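PDB 2QPX: predicted metal-dependent hydrolase of the TIM-barrel fold from Lactobacillus casei, which probably acts as a zinc-dependent hydrolase of the amidohydrolase superfamily, holding two zinc ions at a site that includes a carboxylated lysine. Local coordinates for residues 92-98 with 326-331; 310-315 with 355-360; 172-178 with 200-204. Where two conformers were deposited one is given. Residues are numbered along the deposited sequence.

Contact 1 of 3, residues 92-98 with 326-331; sequences HFHFKEL and YGLAAR
The turn from helix 79-92 into strand 95-101 places His92, Phe93, Phe95 and Leu98 on helix 323-342. His94 makes it with positive phi (68°) in a Schellman motif, and strand 95-98 then runs at 122° to helix 326-331, axes 12.0 Å apart. The closest CA pair is Phe93 and Ala330 (6.4 Å). Phe93, chi1 m, lays one ring face over Gly327 O, with CZ 3.6 Å from it; a CB on residue 327 would crowd Phe93 CE2, so glycine suits. The small Ala330 lets two rings close in: its CB lies 3.6 Å from both Phe93 CG and Phe95 CE1. In the TIM-barrel fold this is a barrel strand packed on an outer helix, and Phe95 and Leu98 both reach Tyr326. Phe95 (m) brings CZ edge-on to Tyr326 O, 3.4 Å away, and Leu98 CD2 (m, t) lies 4.0 Å from Tyr326 CE2. Tyr326 OH (chi1 m) hydrogen-bonds to His20 O, beside the zinc site. Arg331 (t, t, m) sets CB 3.6 Å from Phe93 CE1; its NH1 forms a salt bridge with Glu65. At the exposed end His92 (t) holds NE2 3.0 Å from water 1, which accepts from Arg331 NH2 (3.2 Å).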
loop_
_atom_site.group_PDB
_atom_site.type_symbol
_atom_site.label_atom_id
_atom_site.label_comp_id
_atom_site.label_asym_id
_atom_site.label_seq_id
_atom_site.Cartn_x
_atom_site.Cartn_y
_atom_site.Cartn_z
ATOM N N HIS A 92 -21.308 7.238 26.748
ATOM C CA HIS A 92 -20.344 6.204 27.108
ATOM C C HIS A 92 -18.949 6.517 26.557
ATOM O O HIS A 92 -17.929 6.346 27.243
ATOM C CB HIS A 92 -20.836 4.826 26.644
ATOM C CG HIS A 92 -19.858 3.726 26.901
ATOM N ND1 HIS A 92 -19.812 3.034 28.096
ATOM C CD2 HIS A 92 -18.881 3.209 26.124
ATOM C CE1 HIS A 92 -18.833 2.147 28.043
ATOM N NE2 HIS A 92 -18.242 2.241 26.861
ATOM N N PHE A 93 -18.920 6.980 25.302
ATOM C CA PHE A 93 -17.657 7.242 24.611
ATOM C C PHE A 93 -17.130 8.667 24.822
ATOM O O PHE A 93 -16.064 9.001 24.347
ATOM C CB PHE A 93 -17.808 6.907 23.143
ATOM C CG PHE A 93 -18.015 5.441 22.910
ATOM C CD1 PHE A 93 -16.945 4.554 23.094
ATOM C CD2 PHE A 93 -19.264 4.918 22.617
ATOM C CE1 PHE A 93 -17.137 3.181 22.926
ATOM C CE2 PHE A 93 -19.461 3.566 22.443
ATOM C CZ PHE A 93 -18.377 2.682 22.596
ATOM N N HIS A 94 -17.898 9.499 25.528
ATOM C CA HIS A 94 -17.545 10.876 25.896
ATOM C C HIS A 94 -17.493 11.792 24.636
ATOM O O HIS A 94 -16.665 12.683 24.559
ATOM C CB HIS A 94 -16.239 10.931 26.719
ATOM C CG HIS A 94 -16.353 10.302 28.074
ATOM N ND1 HIS A 94 -16.362 11.053 29.218
ATOM C CD2 HIS A 94 -16.477 9.017 28.461
ATOM C CE1 HIS A 94 -16.493 10.251 30.266
ATOM N NE2 HIS A 94 -16.581 9.007 29.836
ATOM N N PHE A 95 -18.387 11.562 23.673
ATOM C CA PHE A 95 -18.557 12.556 22.615
ATOM C C PHE A 95 -18.979 13.884 23.233
ATOM O O PHE A 95 -19.868 13.925 24.086
ATOM C CB PHE A 95 -19.625 12.126 21.618
ATOM C CG PHE A 95 -19.214 11.057 20.624
ATOM C CD1 PHE A 95 -19.236 9.712 20.961
ATOM C CD2 PHE A 95 -18.854 11.391 19.319
ATOM C CE1 PHE A 95 -18.966 8.727 20.040
ATOM C CE2 PHE A 95 -18.583 10.392 18.397
ATOM C CZ PHE A 95 -18.604 9.081 18.747
ATOM N N LYS A 96 -18.361 14.967 22.795
ATOM C CA LYS A 96 -18.731 16.307 23.282
ATOM C C LYS A 96 -19.247 17.264 22.221
ATOM O O LYS A 96 -19.842 18.277 22.553
ATOM C CB LYS A 96 -17.572 16.950 24.049
ATOM C CG LYS A 96 -17.196 16.200 25.335
ATOM C CD LYS A 96 -18.322 16.142 26.349
ATOM C CE LYS A 96 -17.841 15.359 27.582
ATOM N NZ LYS A 96 -18.896 15.355 28.613
ATOM N N GLU A 97 -19.045 16.969 20.934
ATOM C CA GLU A 97 -19.588 17.814 19.858
ATOM C C GLU A 97 -19.586 17.012 18.565
ATOM O O GLU A 97 -18.683 16.215 18.369
ATOM C CB GLU A 97 -18.785 19.103 19.695
ATOM C CG GLU A 97 -19.464 20.132 18.801
ATOM C CD GLU A 97 -18.700 21.393 18.614
ATOM O OE1 GLU A 97 -17.457 21.349 18.682
ATOM O OE2 GLU A 97 -19.375 22.434 18.391
ATOM N N LEU A 98 -20.584 17.260 17.716
ATOM C CA LEU A 98 -20.650 16.730 16.366
ATOM C C LEU A 98 -20.636 17.860 15.368
ATOM O O LEU A 98 -21.411 18.802 15.493
ATOM C CB LEU A 98 -21.931 15.946 16.165
ATOM C CG LEU A 98 -22.239 14.806 17.172
ATOM C CD1 LEU A 98 -23.552 14.101 16.739
ATOM C CD2 LEU A 98 -21.066 13.863 17.451
ATOM N N TYR A 326 -21.653 5.665 15.205
ATOM C CA TYR A 326 -20.816 6.563 15.963
ATOM C C TYR A 326 -20.024 5.819 17.058
ATOM O O TYR A 326 -18.789 6.016 17.229
ATOM C CB TYR A 326 -21.682 7.632 16.642
ATOM C CG TYR A 326 -22.134 8.774 15.720
ATOM C CD1 TYR A 326 -23.292 8.699 14.969
ATOM C CD2 TYR A 326 -21.352 9.929 15.598
ATOM C CE1 TYR A 326 -23.669 9.745 14.147
ATOM C CE2 TYR A 326 -21.730 10.989 14.791
ATOM C CZ TYR A 326 -22.891 10.895 14.087
ATOM O OH TYR A 326 -23.233 11.969 13.310
ATOM N N GLY A 327 -20.736 5.001 17.827
ATOM C CA GLY A 327 -20.106 4.249 18.911
ATOM C C GLY A 327 -18.996 3.331 18.448
ATOM O O GLY A 327 -17.949 3.241 19.114
ATOM N N LEU A 328 -19.231 2.611 17.356
ATOM C CA LEU A 328 -18.205 1.669 16.875
ATOM C C LEU A 328 -16.920 2.385 16.454
ATOM O O LEU A 328 -15.816 1.952 16.767
ATOM C CB LEU A 328 -18.712 0.759 15.764
ATOM C CG LEU A 328 -17.769 -0.371 15.319
ATOM C CD1 LEU A 328 -17.429 -1.249 16.478
ATOM C CD2 LEU A 328 -18.417 -1.189 14.186
ATOM N N ALA A 329 -17.075 3.543 15.813
ATOM C CA ALA A 329 -15.935 4.357 15.429
ATOM C C ALA A 329 -15.158 4.749 16.651
ATOM O O ALA A 329 -13.926 4.649 16.688
ATOM C CB ALA A 329 -16.396 5.642 14.635
ATOM N N ALA A 330 -15.875 5.255 17.647
ATOM C CA ALA A 330 -15.231 5.663 18.908
ATOM C C ALA A 330 -14.499 4.508 19.610
ATOM O O ALA A 330 -13.345 4.650 20.069
ATOM C CB ALA A 330 -16.278 6.321 19.839
ATOM N N ARG A 331 -15.154 3.373 19.682
ATOM C CA ARG A 331 -14.562 2.225 20.361
ATOM C C ARG A 331 -13.305 1.756 19.647
ATOM O O ARG A 331 -12.268 1.535 20.300
ATOM C CB ARG A 331 -15.540 1.065 20.493
ATOM C CG ARG A 331 -14.889 -0.081 21.267
ATOM C CD ARG A 331 -15.907 -1.064 21.767
ATOM N NE ARG A 331 -16.648 -0.521 22.897
ATOM C CZ ARG A 331 -17.775 -1.044 23.375
ATOM N NH1 ARG A 331 -18.301 -2.127 22.826
ATOM N NH2 ARG A 331 -18.367 -0.475 24.407
HETATM O O HOH W 1 -15.825 1.031 25.597
#

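Contact 2 of 3, residues 310-315 with 355-360; sequences YTRILF and WINAIC
Ile359 fills the apolar centre, where helix 349-367 lies against the chain entering the short, weakly bonded strand 313-314. Its m, t rotamer puts CG1 3.7 Å from Ile313 CG2 and 3.3 Å from Tyr310 O, and CD1 4.2 Å from Tyr310 CD1 at the ring edge; beta-branched and limited in shape, it is a compact apolar filler between Tyr310 and Ile313. One helical turn earlier, Trp355 (m) offers a broad flat surface to Tyr310 (m). Their six-membered rings form an offset stack, centroids 4.3 Å apart and planes at 29°, while Tyr310 CB sits 3.6 Å above the centroid of the Trp355 five-membered ring in a CH-pi contact. Beside them Thr311 CG2 touches Ala358 CB at 4.4 Å. The backbones run side by side, with CA separations of 6.0 Å for Tyr310 and Trp355, 5.9 Å for Thr311 and Ala358, 4.6 Å for Leu314 and Ile359, and 5.1 Å for Phe315 and Cys360. So close an approach lets main chains bond: Phe315 N donates to Ile359 O at 2.9 Å, an oxygen in the wider pi-type turn at 358-360. Leu314 CA also approaches Ile359 O, at 3.6 Å, and Ile359 CA approaches Ile313 O, at 3.5 Å. At the polar end Tyr310 OH hydrogen-bonds to His340 NE2, and His57 of a neighbouring subunit meets the Trp355 ring edge-to-face. Strand 313-314 leads toward the zinc ligand Asp318, and helix 349-367 is a further C-terminal helix, after helix 323-342, running along with this last strand of the TIM barrel.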
loop_
_atom_site.group_PDB
_atom_site.type_symbol
_atom_site.label_atom_id
_atom_site.label_comp_id
_atom_site.label_asym_id
_atom_site.label_seq_id
_atom_site.Cartn_x
_atom_site.Cartn_y
_atom_site.Cartn_z
ATOM N N TYR A 310 1.704 13.967 15.370
ATOM C CA TYR A 310 0.540 13.530 16.113
ATOM C C TYR A 310 -0.487 14.656 16.252
ATOM O O TYR A 310 -1.668 14.387 16.475
ATOM C CB TYR A 310 0.954 12.985 17.511
ATOM C CG TYR A 310 1.618 11.633 17.430
ATOM C CD1 TYR A 310 0.876 10.471 17.239
ATOM C CD2 TYR A 310 3.001 11.488 17.595
ATOM C CE1 TYR A 310 1.494 9.208 17.146
ATOM C CE2 TYR A 310 3.612 10.251 17.508
ATOM C CZ TYR A 310 2.872 9.105 17.306
ATOM O OH TYR A 310 3.475 7.876 17.245
ATOM N N THR A 311 -0.035 15.904 16.056
ATOM C CA THR A 311 -0.882 17.071 16.094
ATOM C C THR A 311 -1.612 17.377 14.768
ATOM O O THR A 311 -2.275 18.405 14.650
ATOM C CB THR A 311 -0.084 18.287 16.518
ATOM O OG1 THR A 311 1.074 18.404 15.676
ATOM C CG2 THR A 311 0.305 18.158 18.027
ATOM N N ARG A 312 -1.525 16.450 13.800
ATOM C CA ARG A 312 -2.225 16.609 12.518
ATOM C C ARG A 312 -3.304 15.574 12.244
ATOM O O ARG A 312 -4.073 15.738 11.289
ATOM C CB ARG A 312 -1.231 16.599 11.373
ATOM C CG ARG A 312 -0.264 17.828 11.357
ATOM C CD ARG A 312 -0.963 19.163 11.128
ATOM N NE ARG A 312 0.055 20.166 10.840
ATOM C CZ ARG A 312 0.670 20.285 9.667
ATOM N NH1 ARG A 312 0.236 19.604 8.605
ATOM N NH2 ARG A 312 1.686 21.110 9.551
ATOM N N ILE A 313 -3.339 14.505 13.049
ATOM C CA ILE A 313 -4.333 13.434 12.892
ATOM C C ILE A 313 -5.502 13.712 13.856
ATOM O O ILE A 313 -5.301 14.133 14.988
ATOM C CB ILE A 313 -3.718 11.984 12.947
ATOM C CG1 ILE A 313 -4.724 10.942 12.403
ATOM C CG2 ILE A 313 -3.217 11.658 14.342
ATOM C CD1 ILE A 313 -4.168 9.494 12.209
ATOM N N LEU A 314 -6.726 13.512 13.370
ATOM C CA LEU A 314 -7.959 13.870 14.104
ATOM C C LEU A 314 -8.846 12.639 14.265
ATOM O O LEU A 314 -8.842 11.744 13.433
ATOM C CB LEU A 314 -8.789 14.904 13.316
ATOM C CG LEU A 314 -8.064 16.159 12.816
ATOM C CD1 LEU A 314 -9.012 17.061 11.985
ATOM C CD2 LEU A 314 -7.432 16.936 13.976
ATOM N N PHE A 315 -9.638 12.617 15.334
ATOM C CA PHE A 315 -10.777 11.703 15.415
ATOM C C PHE A 315 -11.967 12.227 14.584
ATOM O O PHE A 315 -12.371 13.383 14.701
ATOM C CB PHE A 315 -11.301 11.532 16.842
ATOM C CG PHE A 315 -12.585 10.772 16.906
ATOM C CD1 PHE A 315 -12.603 9.408 16.660
ATOM C CD2 PHE A 315 -13.786 11.427 17.122
ATOM C CE1 PHE A 315 -13.785 8.719 16.652
ATOM C CE2 PHE A 315 -14.997 10.730 17.093
ATOM C CZ PHE A 315 -14.978 9.399 16.893
ATOM N N TRP A 355 -0.668 14.067 23.270
ATOM C CA TRP A 355 -0.963 13.674 21.895
ATOM C C TRP A 355 -2.350 13.057 21.755
ATOM O O TRP A 355 -3.107 13.377 20.801
ATOM C CB TRP A 355 0.133 12.757 21.386
ATOM C CG TRP A 355 1.414 13.475 21.003
ATOM C CD1 TRP A 355 1.543 14.777 20.640
ATOM C CD2 TRP A 355 2.694 12.882 20.847
ATOM N NE1 TRP A 355 2.845 15.039 20.261
ATOM C CE2 TRP A 355 3.567 13.888 20.353
ATOM C CE3 TRP A 355 3.189 11.592 21.032
ATOM C CZ2 TRP A 355 4.908 13.655 20.111
ATOM C CZ3 TRP A 355 4.550 11.365 20.782
ATOM C CH2 TRP A 355 5.368 12.386 20.299
ATOM N N ILE A 356 -2.732 12.208 22.716
ATOM C CA ILE A 356 -4.085 11.624 22.715
ATOM C C ILE A 356 -5.160 12.739 22.794
ATOM O O ILE A 356 -6.153 12.725 22.042
ATOM C CB ILE A 356 -4.206 10.548 23.857
ATOM C CG1 ILE A 356 -3.412 9.303 23.489
ATOM C CG2 ILE A 356 -5.710 10.264 24.174
ATOM C CD1 ILE A 356 -3.086 8.352 24.685
ATOM N N ASN A 357 -4.964 13.710 23.682
ATOM C CA ASN A 357 -5.867 14.821 23.783
ATOM C C ASN A 357 -5.970 15.612 22.440
ATOM O O ASN A 357 -7.056 16.002 22.029
ATOM C CB ASN A 357 -5.473 15.763 24.921
ATOM C CG ASN A 357 -5.964 15.307 26.275
ATOM O OD1 ASN A 357 -7.070 14.798 26.404
ATOM N ND2 ASN A 357 -5.149 15.564 27.314
ATOM N N ALA A 358 -4.822 15.860 21.810
ATOM C CA ALA A 358 -4.748 16.565 20.532
ATOM C C ALA A 358 -5.640 15.862 19.515
ATOM O O ALA A 358 -6.500 16.465 18.865
ATOM C CB ALA A 358 -3.274 16.610 20.068
ATOM N N ILE A 359 -5.425 14.558 19.393
ATOM C CA ILE A 359 -6.087 13.772 18.359
ATOM C C ILE A 359 -7.613 13.684 18.578
ATOM O O ILE A 359 -8.401 13.836 17.638
ATOM C CB ILE A 359 -5.480 12.379 18.292
ATOM C CG1 ILE A 359 -3.981 12.440 17.912
ATOM C CG2 ILE A 359 -6.236 11.472 17.320
ATOM C CD1 ILE A 359 -3.183 11.119 18.120
ATOM N N CYS A 360 -8.020 13.441 19.838
ATOM C CA CYS A 360 -9.403 13.184 20.144
ATOM C C CYS A 360 -10.309 14.434 20.091
ATOM O O CYS A 360 -11.482 14.340 19.710
ATOM C CB CYS A 360 -9.495 12.448 21.495
ATOM S SG CYS A 360 -8.959 10.761 21.398
#

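Contact 3 of 3, residues 172-178 with 200-204; sequences YRVGLHL and RLTSK
Two cationic side chains donate to backbone carbonyls and tie these irregular segments together. Arg173 NH1 bonds to Leu201 O at 2.9 Å, and Lys204 NZ to His177 O at 2.7 Å. Both side chains also have acidic partners, Glu135 for Arg173 and Asp208 for Lys204. Arg173 bends through chi1 and chi2 both m to bring its guanidinium to the 200-204 backbone. Three waters fill the space between. Water 2 donates to Arg173 O (3.0 Å) and Thr202 O (2.7 Å); water 4 donates to Gly175 O (2.9 Å) and accepts from Lys204 NZ (2.7 Å); water 3 joins Val174 O to His177 N and, weakly, to Lys204 NZ (3.3 Å). The chain here leaves the short helix 170-173 that follows the carboxylated zinc ligand Lys167, and the Tyr172 ring meets that of the zinc ligand His228. Gly175 takes phi 91° and psi -178°, where a CB would strike the preceding carbonyl, and His177 centres an inverse gamma turn. Ser203 N-caps helix 204-221 through OG to Leu206 N. Val174, chi1 m, presses CG1 against Thr202 O (3.2 Å) and Lys204 CB (3.8 Å). Arg173 NE lies over the Arg200 guanidinium face, 3.1 Å from NH1, two donors without a hydrogen bond.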
loop_
_atom_site.group_PDB
_atom_site.type_symbol
_atom_site.label_atom_id
_atom_site.label_comp_id
_atom_site.label_asym_id
_atom_site.label_seq_id
_atom_site.Cartn_x
_atom_site.Cartn_y
_atom_site.Cartn_z
ATOM N N TYR A 172 -15.603 11.821 -5.005
ATOM C CA TYR A 172 -16.718 10.944 -5.426
ATOM C C TYR A 172 -17.178 11.261 -6.882
ATOM O O TYR A 172 -17.852 10.426 -7.527
ATOM C CB TYR A 172 -17.948 11.143 -4.532
ATOM C CG TYR A 172 -17.901 10.616 -3.106
ATOM C CD1 TYR A 172 -17.991 9.277 -2.837
ATOM C CD2 TYR A 172 -17.872 11.488 -2.037
ATOM C CE1 TYR A 172 -18.020 8.799 -1.532
ATOM C CE2 TYR A 172 -17.905 11.038 -0.728
ATOM C CZ TYR A 172 -17.973 9.702 -0.477
ATOM O OH TYR A 172 -18.015 9.311 0.870
ATOM N N ARG A 173 -16.871 12.453 -7.385
ATOM C CA ARG A 173 -17.439 12.944 -8.641
ATOM C C ARG A 173 -16.411 12.895 -9.769
ATOM O O ARG A 173 -16.717 12.441 -10.889
ATOM C CB ARG A 173 -18.002 14.354 -8.481
ATOM C CG ARG A 173 -19.091 14.495 -7.402
ATOM C CD ARG A 173 -20.327 13.818 -7.829
ATOM N NE ARG A 173 -21.345 13.753 -6.787
ATOM C CZ ARG A 173 -22.214 14.702 -6.496
ATOM N NH1 ARG A 173 -22.206 15.884 -7.109
ATOM N NH2 ARG A 173 -23.129 14.461 -5.562
ATOM N N VAL A 174 -15.217 13.389 -9.477
ATOM C CA VAL A 174 -14.179 13.651 -10.481
ATOM C C VAL A 174 -12.767 13.242 -10.081
ATOM O O VAL A 174 -11.840 13.305 -10.900
ATOM C CB VAL A 174 -14.190 15.138 -10.881
ATOM C CG1 VAL A 174 -15.529 15.514 -11.563
ATOM C CG2 VAL A 174 -13.929 16.070 -9.681
ATOM N N GLY A 175 -12.562 12.865 -8.825
ATOM C CA GLY A 175 -11.265 12.505 -8.368
ATOM C C GLY A 175 -10.515 13.708 -7.805
ATOM O O GLY A 175 -11.050 14.834 -7.743
ATOM N N LEU A 176 -9.273 13.463 -7.403
ATOM C CA LEU A 176 -8.494 14.432 -6.641
ATOM C C LEU A 176 -7.271 15.018 -7.358
ATOM O O LEU A 176 -6.457 15.693 -6.733
ATOM C CB LEU A 176 -8.060 13.862 -5.281
ATOM C CG LEU A 176 -9.191 13.572 -4.286
ATOM C CD1 LEU A 176 -8.592 12.870 -3.059
ATOM C CD2 LEU A 176 -9.895 14.887 -3.944
ATOM N N HIS A 177 -7.158 14.791 -8.679
ATOM C CA HIS A 177 -6.064 15.361 -9.440
ATOM C C HIS A 177 -6.431 16.792 -9.819
ATOM O O HIS A 177 -6.729 17.102 -10.978
ATOM C CB HIS A 177 -5.777 14.488 -10.662
ATOM C CG HIS A 177 -4.415 14.685 -11.234
ATOM N ND1 HIS A 177 -3.623 15.777 -10.940
ATOM C CD2 HIS A 177 -3.741 13.961 -12.157
ATOM C CE1 HIS A 177 -2.504 15.697 -11.640
ATOM N NE2 HIS A 177 -2.545 14.595 -12.366
ATOM N N LEU A 178 -6.401 17.681 -8.837
ATOM C CA LEU A 178 -6.924 19.018 -8.979
ATOM C C LEU A 178 -5.928 19.880 -9.768
ATOM O O LEU A 178 -4.736 19.905 -9.461
ATOM C CB LEU A 178 -7.167 19.633 -7.617
ATOM C CG LEU A 178 -8.010 18.856 -6.613
ATOM C CD1 LEU A 178 -8.058 19.589 -5.277
ATOM C CD2 LEU A 178 -9.434 18.501 -7.108
ATOM N N ARG A 200 -26.959 16.451 -10.494
ATOM C CA ARG A 200 -25.655 16.085 -9.928
ATOM C C ARG A 200 -24.503 16.825 -10.627
ATOM O O ARG A 200 -24.386 16.749 -11.841
ATOM C CB ARG A 200 -25.489 14.575 -10.131
ATOM C CG ARG A 200 -24.386 13.860 -9.392
ATOM C CD ARG A 200 -24.575 12.323 -9.540
ATOM N NE ARG A 200 -23.338 11.664 -9.946
ATOM C CZ ARG A 200 -22.451 11.116 -9.125
ATOM N NH1 ARG A 200 -22.642 11.102 -7.810
ATOM N NH2 ARG A 200 -21.351 10.575 -9.626
ATOM N N LEU A 201 -23.652 17.494 -9.858
ATOM C CA LEU A 201 -22.456 18.164 -10.396
ATOM C C LEU A 201 -21.323 17.118 -10.598
ATOM O O LEU A 201 -20.840 16.522 -9.643
ATOM C CB LEU A 201 -21.997 19.263 -9.454
ATOM C CG LEU A 201 -20.714 19.997 -9.814
ATOM C CD1 LEU A 201 -20.775 20.551 -11.271
ATOM C CD2 LEU A 201 -20.421 21.065 -8.777
ATOM N N THR A 202 -20.951 16.889 -11.850
ATOM C CA THR A 202 -19.955 15.900 -12.246
ATOM C C THR A 202 -18.883 16.457 -13.191
ATOM O O THR A 202 -17.996 15.720 -13.608
ATOM C CB THR A 202 -20.621 14.670 -12.907
ATOM O OG1 THR A 202 -21.257 15.062 -14.137
ATOM C CG2 THR A 202 -21.632 14.000 -11.925
ATOM N N SER A 203 -18.948 17.748 -13.493
ATOM C CA SER A 203 -17.998 18.374 -14.436
ATOM C C SER A 203 -16.645 18.651 -13.736
ATOM O O SER A 203 -16.598 19.476 -12.813
ATOM C CB SER A 203 -18.541 19.722 -14.881
ATOM O OG SER A 203 -17.563 20.447 -15.629
ATOM N N LYS A 204 -15.583 17.963 -14.159
ATOM C CA LYS A 204 -14.253 18.182 -13.624
ATOM C C LYS A 204 -13.765 19.630 -13.843
ATOM O O LYS A 204 -13.265 20.262 -12.899
ATOM C CB LYS A 204 -13.248 17.142 -14.120
ATOM C CG LYS A 204 -11.871 17.349 -13.507
ATOM C CD LYS A 204 -10.999 16.164 -13.713
ATOM C CE LYS A 204 -9.520 16.447 -13.451
ATOM N NZ LYS A 204 -9.191 16.913 -12.084
HETATM O O HOH W 2 -17.163 13.158 -13.802
HETATM O O HOH W 3 -9.089 13.874 -10.818
HETATM O O HOH W 4 -10.613 16.846 -9.847
#

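How the contacts relate
Contacts 1 and 2 adjoin, their centres 15 Å apart, and Phe315 is the bridge: its CE2 lies 3.8 Å from Phe95 CE2, and its CE1 4.1 Å from Ala330 CA. Strand 313-314 leads into helix 323-342 and that helix into 349-367, so the segments of the two contacts alternate along the chain. Contact 3 lies across the centre of the chain, with centres 31 Å from contact 1 and 30 Å from contact 2, and touches neither. The zinc site lies between: the side chain of Tyr326 in contact 1 is about 9 Å from a zinc ion and that of Phe315 in contact 2 about 12 Å, whereas that of Tyr172 in contact 3 comes within about 3 Å.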